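Local coordinates for protein cycloalternan-forming enzyme (Listeria monocytogenes serovar 1/2a, PDB 5F7U) that is a multidomain enzyme of glycosyl hydrolase family 31, built round a TIM-barrel domain and binding glycans at several sites, including a pocket of the barrel, at residues Y598-Q603 with Q611-A616. The protein carries 1 engineered substitution. Numbering follows the deposited sequence.
Sequences YWSGDQ and QASLKA. With GLC (alpha-D-glucopyranose), chain F; GLC (alpha-D-glucopyranose), chain B.
The amide of Gln603 reaches helix 607-622 at Ser613, whose hydroxyl donates to OE1 over an OG-OE1 distance of 2.6 Å. This donor stands above the carbonyl plane, with a C=O...OG angle of only 103°. A second donor, the hydroxyl of Ser600, meets the same OE1 nearly end-on (C=O...OG angle 160°), with Ser600 OG 2.8 Å from Gln603 OE1. Two hydroxyls thus grip one buried oxygen and would restrain rotation of the amide. Ser600 can do this because its chi1 of 70° turns OG inward over its own backbone, toward the Gln603 amide, while Gln603 runs extended beyond CG to bring that amide to the helix. Ser613 OG is also hydrogen-bonded to Ser609 O, one turn back in the helix.

Away from this closely held oxygen the packing is looser. NE2 of Gln603 lies 3.9 Å from the methyl CB of Ala612, and Ser600 CB approaches Ala616 CB no closer than 4.3 Å. On the more open outer side of the helix, the Gln611 amide NE2 is hydrogen-bonded to Val752 O and the Lys615 amino group to Asp258 O.

The turn after strand 597-599, together with the strand's end, lines the sugar pocket. Asp602 OD1 accepts a hydrogen bond from O2 of the chain F glucose at 2.5 Å, and the Trp599 indole edge adjoins the same hydroxyl, with CZ2 3.4 Å from O2. Gln603, steadied by Ser600, ties the loop to the helix, next to the glycan-binding Asp602.

The contact belongs to the beta-alpha-beta unit of the TIM barrel formed by strand 597-599, helix 607-622 and strand 628-631; Ser600 and Ser613 both pack on Trp630 of that last strand, which pairs in parallel with strand 597-599.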
loop_
_atom_site.group_PDB
_atom_site.type_symbol
_atom_site.label_atom_id
_atom_site.label_comp_id
_atom_site.label_asym_id
_atom_site.label_seq_id
_atom_site.Cartn_x
_atom_site.Cartn_y
_atom_site.Cartn_z
ATOM N N TYR A 598 -8.124 -0.187 1.814
ATOM C CA TYR A 598 -7.700 0.890 2.752
ATOM C C TYR A 598 -7.390 2.128 1.960
ATOM O O TYR A 598 -6.651 2.034 0.968
ATOM C CB TYR A 598 -6.494 0.446 3.629
ATOM C CG TYR A 598 -6.961 -0.623 4.573
ATOM C CD1 TYR A 598 -7.088 -1.948 4.125
ATOM C CD2 TYR A 598 -7.413 -0.306 5.865
ATOM C CE1 TYR A 598 -7.620 -2.938 4.952
ATOM C CE2 TYR A 598 -7.944 -1.297 6.692
ATOM C CZ TYR A 598 -8.044 -2.600 6.233
ATOM O OH TYR A 598 -8.552 -3.590 7.060
ATOM N N TRP A 599 -7.972 3.271 2.358
ATOM C CA TRP A 599 -7.590 4.555 1.719
ATOM C C TRP A 599 -6.750 5.409 2.647
ATOM O O TRP A 599 -6.809 5.237 3.860
ATOM C CB TRP A 599 -8.803 5.316 1.150
ATOM C CG TRP A 599 -9.423 6.338 2.059
ATOM C CD1 TRP A 599 -9.224 7.680 2.015
ATOM C CD2 TRP A 599 -10.358 6.102 3.134
ATOM N NE1 TRP A 599 -9.985 8.307 2.981
ATOM C CE2 TRP A 599 -10.680 7.368 3.687
ATOM C CE3 TRP A 599 -10.969 4.955 3.663
ATOM C CZ2 TRP A 599 -11.572 7.525 4.770
ATOM C CZ3 TRP A 599 -11.878 5.100 4.722
ATOM C CH2 TRP A 599 -12.150 6.391 5.283
ATOM N N SER A 600 -5.945 6.302 2.063
ATOM C CA SER A 600 -4.918 7.051 2.798
ATOM C C SER A 600 -5.438 8.207 3.665
ATOM O O SER A 600 -4.653 8.957 4.247
ATOM C CB SER A 600 -3.844 7.520 1.813
ATOM O OG SER A 600 -4.377 8.536 0.972
ATOM N N GLY A 601 -6.756 8.341 3.788
ATOM C CA GLY A 601 -7.315 9.301 4.735
ATOM C C GLY A 601 -7.392 10.733 4.243
ATOM O O GLY A 601 -7.550 10.985 3.049
ATOM N N ASP A 602 -7.279 11.680 5.177
ATOM C CA ASP A 602 -7.763 13.046 4.948
ATOM C C ASP A 602 -6.593 13.927 4.586
ATOM O O ASP A 602 -5.768 14.239 5.453
ATOM C CB ASP A 602 -8.422 13.595 6.221
ATOM C CG ASP A 602 -9.664 12.801 6.649
ATOM O OD1 ASP A 602 -10.279 12.110 5.821
ATOM O OD2 ASP A 602 -10.027 12.865 7.845
ATOM N N GLN A 603 -6.531 14.317 3.315
ATOM C CA GLN A 603 -5.406 15.093 2.782
ATOM C C GLN A 603 -5.878 16.292 1.961
ATOM O O GLN A 603 -7.012 16.345 1.480
ATOM C CB GLN A 603 -4.458 14.200 1.961
ATOM C CG GLN A 603 -3.961 12.984 2.743
ATOM C CD GLN A 603 -2.985 12.150 1.950
ATOM O OE1 GLN A 603 -3.371 11.139 1.366
ATOM N NE2 GLN A 603 -1.734 12.610 1.856
ATOM N N GLN A 611 2.395 13.771 -3.041
ATOM C CA GLN A 611 3.653 13.090 -2.717
ATOM C C GLN A 611 3.519 12.215 -1.486
ATOM O O GLN A 611 4.001 11.072 -1.488
ATOM C CB GLN A 611 4.794 14.079 -2.528
ATOM C CG GLN A 611 5.180 14.797 -3.827
ATOM C CD GLN A 611 5.959 16.077 -3.592
ATOM O OE1 GLN A 611 6.559 16.264 -2.515
ATOM N NE2 GLN A 611 5.939 16.983 -4.578
ATOM N N ALA A 612 2.825 12.723 -0.463
ATOM C CA ALA A 612 2.651 11.951 0.773
ATOM C C ALA A 612 1.725 10.740 0.547
ATOM O O ALA A 612 1.957 9.661 1.098
ATOM C CB ALA A 612 2.123 12.837 1.885
ATOM N N SER A 613 0.689 10.904 -0.286
ATOM C CA SER A 613 -0.200 9.794 -0.616
ATOM C C SER A 613 0.578 8.654 -1.287
ATOM O O SER A 613 0.385 7.478 -0.955
ATOM C CB SER A 613 -1.317 10.272 -1.558
ATOM O OG SER A 613 -2.116 11.275 -0.946
ATOM N N LEU A 614 1.453 9.007 -2.222
ATOM C CA LEU A 614 2.214 7.964 -2.900
ATOM C C LEU A 614 3.134 7.217 -1.906
ATOM O O LEU A 614 3.238 5.987 -1.953
ATOM C CB LEU A 614 2.955 8.520 -4.127
ATOM C CG LEU A 614 3.761 7.555 -5.002
ATOM C CD1 LEU A 614 2.971 6.286 -5.351
ATOM C CD2 LEU A 614 4.178 8.296 -6.262
ATOM N N LYS A 615 3.772 7.958 -0.991
ATOM C CA LYS A 615 4.567 7.301 0.067
ATOM C C LYS A 615 3.723 6.353 0.912
ATOM O O LYS A 615 4.154 5.211 1.247
ATOM C CB LYS A 615 5.262 8.353 0.940
ATOM C CG LYS A 615 6.309 9.139 0.138
ATOM C CD LYS A 615 6.872 10.283 0.967
ATOM C CE LYS A 615 7.579 11.296 0.088
ATOM N NZ LYS A 615 8.103 12.463 0.893
ATOM N N ALA A 616 2.504 6.791 1.218
ATOM C CA ALA A 616 1.575 5.993 2.014
ATOM C C ALA A 616 1.210 4.691 1.290
ATOM O O ALA A 616 1.199 3.632 1.908
ATOM C CB ALA A 616 0.317 6.801 2.325
HETATM C C1 GLC F . -13.744 11.221 7.892
HETATM C C2 GLC F . -13.227 10.550 6.601
HETATM C C3 GLC F . -13.661 11.291 5.320
HETATM C C4 GLC F . -15.183 11.510 5.320
HETATM C C5 GLC F . -15.679 12.019 6.680
HETATM C C6 GLC F . -17.194 12.099 6.783
HETATM O O2 GLC F . -11.820 10.307 6.694
HETATM O O3 GLC F . -13.301 10.552 4.139
HETATM O O4 GLC F . -15.543 12.454 4.295
HETATM O O5 GLC F . -15.182 11.261 7.802
HETATM O O6 GLC F . -17.473 12.765 8.030
HETATM C C1 GLC B . -12.518 15.234 11.339
HETATM C C2 GLC B . -12.486 13.735 11.664
HETATM C C3 GLC B . -12.248 12.889 10.405
HETATM C C4 GLC B . -13.329 13.163 9.351
HETATM C C5 GLC B . -13.336 14.686 9.083
HETATM C C6 GLC B . -14.430 15.133 8.125
HETATM O O1 GLC B . -11.203 15.699 11.007
HETATM O O2 GLC B . -11.446 13.485 12.609
HETATM O O3 GLC B . -12.198 11.511 10.766
HETATM O O4 GLC B . -13.054 12.477 8.106
HETATM O O5 GLC B . -13.434 15.515 10.263
HETATM O O6 GLC B . -13.735 15.415 6.913
#